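Local coordinates for proteasome accessory factor B/C (PafBC) (Paenarthrobacter aurescens, PDB 6SJ9), which probably acts as a DNA-binding transcriptional regulator of the bacterial DNA damage response, combining winged helix-turn-helix and WYL domains, at residues L9-L12 with L13-N17; V20-R24 with A25-E29. All coordinates share one frame; numbering follows the deposited sequence.

Interaction 1 and interaction 2 follow one another along the chain at the N-terminal end of PafBC, their centres about 11 Å apart. The first is a pair of turns near the C-terminal end of helix 2-17; the second covers strand 22-23 and the start of helix 24-31. They touch directly: Leu15 CD2 lies 3.7 Å from Leu27 CD1, and the backbone oxygen of Ala14 is 3.6 Å from Leu22 CD1. Helices 2-17, 24-31 and 39-55 and strands 22-23, 61-63 and 78-80 are arranged as in a winged helix-turn-helix, consistent with DNA binding; interaction 1 is buried, interaction 2 lies nearer the surface, with Leu27 turned inward to meet Leu11, Ala14 and Leu15.

Interaction 1 (L9-L12 with L13-N17); sequences LNLL and LALLN. With K (potassium ion), chain C.
Leu12 and Leu16, one turn apart on helix 2-17, are joined through the backbone, Leu16 N donating to Leu12 O at 3.0 Å, and their side chains run alongside with the same heading. Their branch ends meet loosely, Leu12 CD1 being 4.1 Å from Leu16 CD2. The tighter touch is made by Leu16 CB, 3.3 Å from Leu12 O. Leu13 leans back over the preceding turn: its CG is placed beside its own backbone N (chi1 -67°) and rests 3.4 Å from Leu9 O, the oxygen that also accepts the Leu13 N-H. This is regular alpha-helical i to i+4 packing within the first helix of what is probably the N-terminal winged helix-turn-helix, and the leucines spread over more than one face of it. Leu12 meets Phe58 and Ile81 and, with Leu9 and Leu13, touches Thr466 of helix 457-469, while Leu11 packs on Phe46 and Leu53 of helix 39-55. Leu11 and Leu15 are crossed at an angle, with 3.8 Å between Leu11 CD1 and Leu15 CD1. Leu11 reaches forward because its CG stands anti to the backbone N (chi1 175°), beside the carbonyl carbon; Leu15 tilts back to meet it, its CG 3.3 Å from Leu11 O. At the end of the helix Leu16 O binds a potassium ion at 2.6 Å, together with the backbone oxygens of Thr18, Ile81, Lys83 and Ser85.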
loop_
_atom_site.group_PDB
_atom_site.type_symbol
_atom_site.label_atom_id
_atom_site.label_comp_id
_atom_site.label_asym_id
_atom_site.label_seq_id
_atom_site.Cartn_x
_atom_site.Cartn_y
_atom_site.Cartn_z
ATOM N N LEU A 9 13.569 -14.790 -16.189
ATOM C CA LEU A 9 12.285 -14.168 -16.511
ATOM C C LEU A 9 11.926 -14.368 -17.975
ATOM O O LEU A 9 10.821 -14.828 -18.294
ATOM C CB LEU A 9 12.304 -12.673 -16.142
ATOM C CG LEU A 9 12.428 -12.421 -14.642
ATOM C CD1 LEU A 9 12.814 -10.979 -14.204
ATOM C CD2 LEU A 9 11.106 -12.825 -13.935
ATOM N N ASN A 10 12.887 -14.115 -18.872
ATOM C CA ASN A 10 12.674 -14.299 -20.310
ATOM C C ASN A 10 12.403 -15.766 -20.654
ATOM O O ASN A 10 11.549 -16.066 -21.502
ATOM C CB ASN A 10 13.916 -13.798 -21.076
ATOM C CG ASN A 10 14.094 -12.267 -21.009
ATOM O OD1 ASN A 10 13.127 -11.509 -20.967
ATOM N ND2 ASN A 10 15.345 -11.827 -20.943
ATOM N N LEU A 11 13.135 -16.699 -20.021
ATOM C CA LEU A 11 12.885 -18.116 -20.281
ATOM C C LEU A 11 11.466 -18.465 -19.868
ATOM O O LEU A 11 10.720 -19.084 -20.626
ATOM C CB LEU A 11 13.920 -18.999 -19.556
ATOM C CG LEU A 11 13.742 -20.527 -19.626
ATOM C CD1 LEU A 11 13.741 -20.990 -21.075
ATOM C CD2 LEU A 11 14.826 -21.261 -18.863
ATOM N N LEU A 12 11.060 -18.014 -18.679
ATOM C CA LEU A 12 9.726 -18.334 -18.187
ATOM C C LEU A 12 8.651 -17.805 -19.139
ATOM O O LEU A 12 7.688 -18.510 -19.459
ATOM C CB LEU A 12 9.550 -17.770 -16.769
ATOM C CG LEU A 12 8.138 -17.693 -16.179
ATOM C CD1 LEU A 12 7.515 -19.072 -16.063
ATOM C CD2 LEU A 12 8.144 -16.972 -14.782
ATOM N N LEU A 13 8.823 -16.592 -19.646
ATOM C CA LEU A 13 7.792 -16.041 -20.536
ATOM C C LEU A 13 7.757 -16.762 -21.876
ATOM O O LEU A 13 6.682 -17.050 -22.389
ATOM C CB LEU A 13 8.016 -14.549 -20.756
ATOM C CG LEU A 13 7.780 -13.816 -19.445
ATOM C CD1 LEU A 13 8.165 -12.384 -19.577
ATOM C CD2 LEU A 13 6.309 -13.955 -19.066
ATOM N N ALA A 14 8.921 -17.114 -22.422
ATOM C CA ALA A 14 8.966 -17.817 -23.703
ATOM C C ALA A 14 8.268 -19.166 -23.626
ATOM O O ALA A 14 7.581 -19.585 -24.568
ATOM C CB ALA A 14 10.430 -18.009 -24.131
ATOM N N LEU A 15 8.459 -19.881 -22.516
ATOM C CA LEU A 15 7.826 -21.182 -22.398
ATOM C C LEU A 15 6.348 -21.066 -22.093
ATOM O O LEU A 15 5.560 -21.922 -22.530
ATOM C CB LEU A 15 8.529 -21.979 -21.297
ATOM C CG LEU A 15 10.021 -22.202 -21.497
ATOM C CD1 LEU A 15 10.566 -22.985 -20.330
ATOM C CD2 LEU A 15 10.248 -22.931 -22.813
ATOM N N LEU A 16 5.954 -19.989 -21.410
ATOM C CA LEU A 16 4.547 -19.748 -21.117
ATOM C C LEU A 16 3.801 -19.397 -22.391
ATOM O O LEU A 16 2.659 -19.835 -22.598
ATOM C CB LEU A 16 4.439 -18.627 -20.077
ATOM C CG LEU A 16 3.597 -18.770 -18.816
ATOM C CD1 LEU A 16 3.613 -20.146 -18.183
ATOM C CD2 LEU A 16 3.996 -17.723 -17.780
ATOM N N ASN A 17 4.437 -18.609 -23.263
ATOM C CA ASN A 17 3.743 -18.129 -24.453
ATOM C C ASN A 17 3.375 -19.267 -25.389
ATOM O O ASN A 17 2.249 -19.320 -25.891
ATOM C CB ASN A 17 4.572 -17.063 -25.148
ATOM C CG ASN A 17 4.538 -15.782 -24.382
ATOM O OD1 ASN A 17 3.548 -15.503 -23.705
ATOM N ND2 ASN A 17 5.616 -15.017 -24.426
HETATM K K K C . 2.020 -22.355 -22.520
#

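Interaction 2 (V20-R24 with A25-E29); sequences VGLPR and AVLRE
The chain passes from an extended segment at Leu22 and Pro23 into helix 24-31, and Pro23, at the N-cap position, turns its carbonyl oxygen to the first turn: Leu27 N donates to Pro23 O at 3.2 Å, with an N-H...O angle of 166°, while Val26 N adds a weak bond to the same oxygen. One residue on, Arg28 N donates to Arg24 O at 3.0 Å. The side chains of Leu22 and of the cap residue Pro23 fold against the opening turn. Leu22 crosses Leu27 at a slant, and Leu22 CD1 comes within 3.5 Å of Leu27 CD2, which also lies against Leu22 CB. Leu27 is directed back to this partner by a CG beside its own backbone N (chi1 -70°). Beside this pair, Pro23 CG and CD meet one branch of Val26, with 3.7 Å between Pro23 CG and Val26 CG2. The other branch, Val26 CG1, faces Leu22 CD2 at 4.2 Å, so the valine touches both residues. Arg24 instead carries its guanidinium group away from the turn, through a chain bent at chi3 (-79°), to a salt bridge with Asp39. The short, weakly bonded strand 22-23 pairs through Leu22 with Tyr79 of strand 78-80, at the outer side of a three-stranded antiparallel sheet, and on the side of helix 39-55 Leu27 packs against Phe46, while Arg24 and Arg28 both touch Phe42.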
loop_
_atom_site.group_PDB
_atom_site.type_symbol
_atom_site.label_atom_id
_atom_site.label_comp_id
_atom_site.label_asym_id
_atom_site.label_seq_id
_atom_site.Cartn_x
_atom_site.Cartn_y
_atom_site.Cartn_z
ATOM N N VAL A 20 2.434 -24.722 -28.402
ATOM C CA VAL A 20 2.939 -25.942 -29.032
ATOM C C VAL A 20 4.209 -26.484 -28.378
ATOM O O VAL A 20 4.457 -27.696 -28.424
ATOM C CB VAL A 20 3.123 -25.710 -30.543
ATOM C CG1 VAL A 20 1.739 -25.519 -31.198
ATOM C CG2 VAL A 20 4.062 -24.501 -30.810
ATOM N N GLY A 21 5.032 -25.618 -27.800
ATOM C CA GLY A 21 6.310 -26.031 -27.248
ATOM C C GLY A 21 7.432 -25.558 -28.149
ATOM O O GLY A 21 7.329 -25.595 -29.382
ATOM N N LEU A 22 8.504 -25.085 -27.530
ATOM C CA LEU A 22 9.632 -24.550 -28.260
ATOM C C LEU A 22 10.785 -25.531 -28.200
ATOM O O LEU A 22 11.130 -26.016 -27.110
ATOM C CB LEU A 22 10.081 -23.213 -27.663
ATOM C CG LEU A 22 9.115 -22.047 -27.849
ATOM C CD1 LEU A 22 9.695 -20.772 -27.266
ATOM C CD2 LEU A 22 8.771 -21.914 -29.312
ATOM N N PRO A 23 11.439 -25.791 -29.329
ATOM C CA PRO A 23 12.633 -26.647 -29.315
ATOM C C PRO A 23 13.845 -25.857 -28.836
ATOM O O PRO A 23 13.855 -24.625 -28.842
ATOM C CB PRO A 23 12.779 -27.095 -30.779
ATOM C CG PRO A 23 12.131 -25.953 -31.579
ATOM C CD PRO A 23 11.069 -25.325 -30.678
ATOM N N ARG A 24 14.880 -26.597 -28.419
ATOM C CA ARG A 24 16.040 -25.958 -27.798
ATOM C C ARG A 24 16.697 -24.927 -28.707
ATOM O O ARG A 24 17.200 -23.904 -28.214
ATOM C CB ARG A 24 17.107 -26.991 -27.431
ATOM C CG ARG A 24 18.274 -26.336 -26.715
ATOM C CD ARG A 24 19.520 -27.199 -26.668
ATOM N NE ARG A 24 19.491 -28.239 -25.659
ATOM C CZ ARG A 24 20.526 -29.028 -25.411
ATOM N NH1 ARG A 24 21.646 -28.874 -26.106
ATOM N NH2 ARG A 24 20.446 -29.951 -24.465
ATOM N N ALA A 25 16.701 -25.176 -30.022
ATOM C CA ALA A 25 17.323 -24.246 -30.957
ATOM C C ALA A 25 16.645 -22.883 -30.927
ATOM O O ALA A 25 17.317 -21.846 -30.965
ATOM C CB ALA A 25 17.298 -24.831 -32.371
ATOM N N VAL A 26 15.315 -22.860 -30.878
ATOM C CA VAL A 26 14.610 -21.581 -30.835
ATOM C C VAL A 26 14.871 -20.868 -29.505
ATOM O O VAL A 26 15.064 -19.644 -29.470
ATOM C CB VAL A 26 13.107 -21.795 -31.094
ATOM C CG1 VAL A 26 12.367 -20.487 -30.978
ATOM C CG2 VAL A 26 12.883 -22.424 -32.466
ATOM N N LEU A 27 14.862 -21.613 -28.388
ATOM C CA LEU A 27 15.114 -20.995 -27.088
ATOM C C LEU A 27 16.487 -20.351 -27.035
ATOM O O LEU A 27 16.655 -19.286 -26.429
ATOM C CB LEU A 27 14.982 -22.016 -25.961
ATOM C CG LEU A 27 13.574 -22.511 -25.676
ATOM C CD1 LEU A 27 13.552 -23.423 -24.443
ATOM C CD2 LEU A 27 12.693 -21.306 -25.473
ATOM N N ARG A 28 17.483 -20.975 -27.661
ATOM C CA ARG A 28 18.826 -20.407 -27.615
ATOM C C ARG A 28 18.846 -19.021 -28.247
ATOM O O ARG A 28 19.401 -18.076 -27.673
ATOM C CB ARG A 28 19.833 -21.306 -28.324
ATOM C CG ARG A 28 21.220 -20.683 -28.336
ATOM C CD ARG A 28 22.248 -21.526 -29.076
ATOM N NE ARG A 28 23.561 -20.878 -29.087
ATOM C CZ ARG A 28 24.637 -21.367 -29.696
ATOM N NH1 ARG A 28 24.561 -22.509 -30.366
ATOM N NH2 ARG A 28 25.787 -20.707 -29.647
ATOM N N GLU A 29 18.198 -18.875 -29.409
ATOM C CA GLU A 29 18.178 -17.596 -30.112
ATOM C C GLU A 29 17.363 -16.555 -29.359
ATOM O O GLU A 29 17.780 -15.395 -29.244
ATOM C CB GLU A 29 17.571 -17.813 -31.497
ATOM C CG GLU A 29 18.319 -18.813 -32.371
ATOM C CD GLU A 29 17.542 -19.177 -33.633
ATOM O OE1 GLU A 29 18.029 -20.025 -34.412
ATOM O OE2 GLU A 29 16.437 -18.625 -33.838
#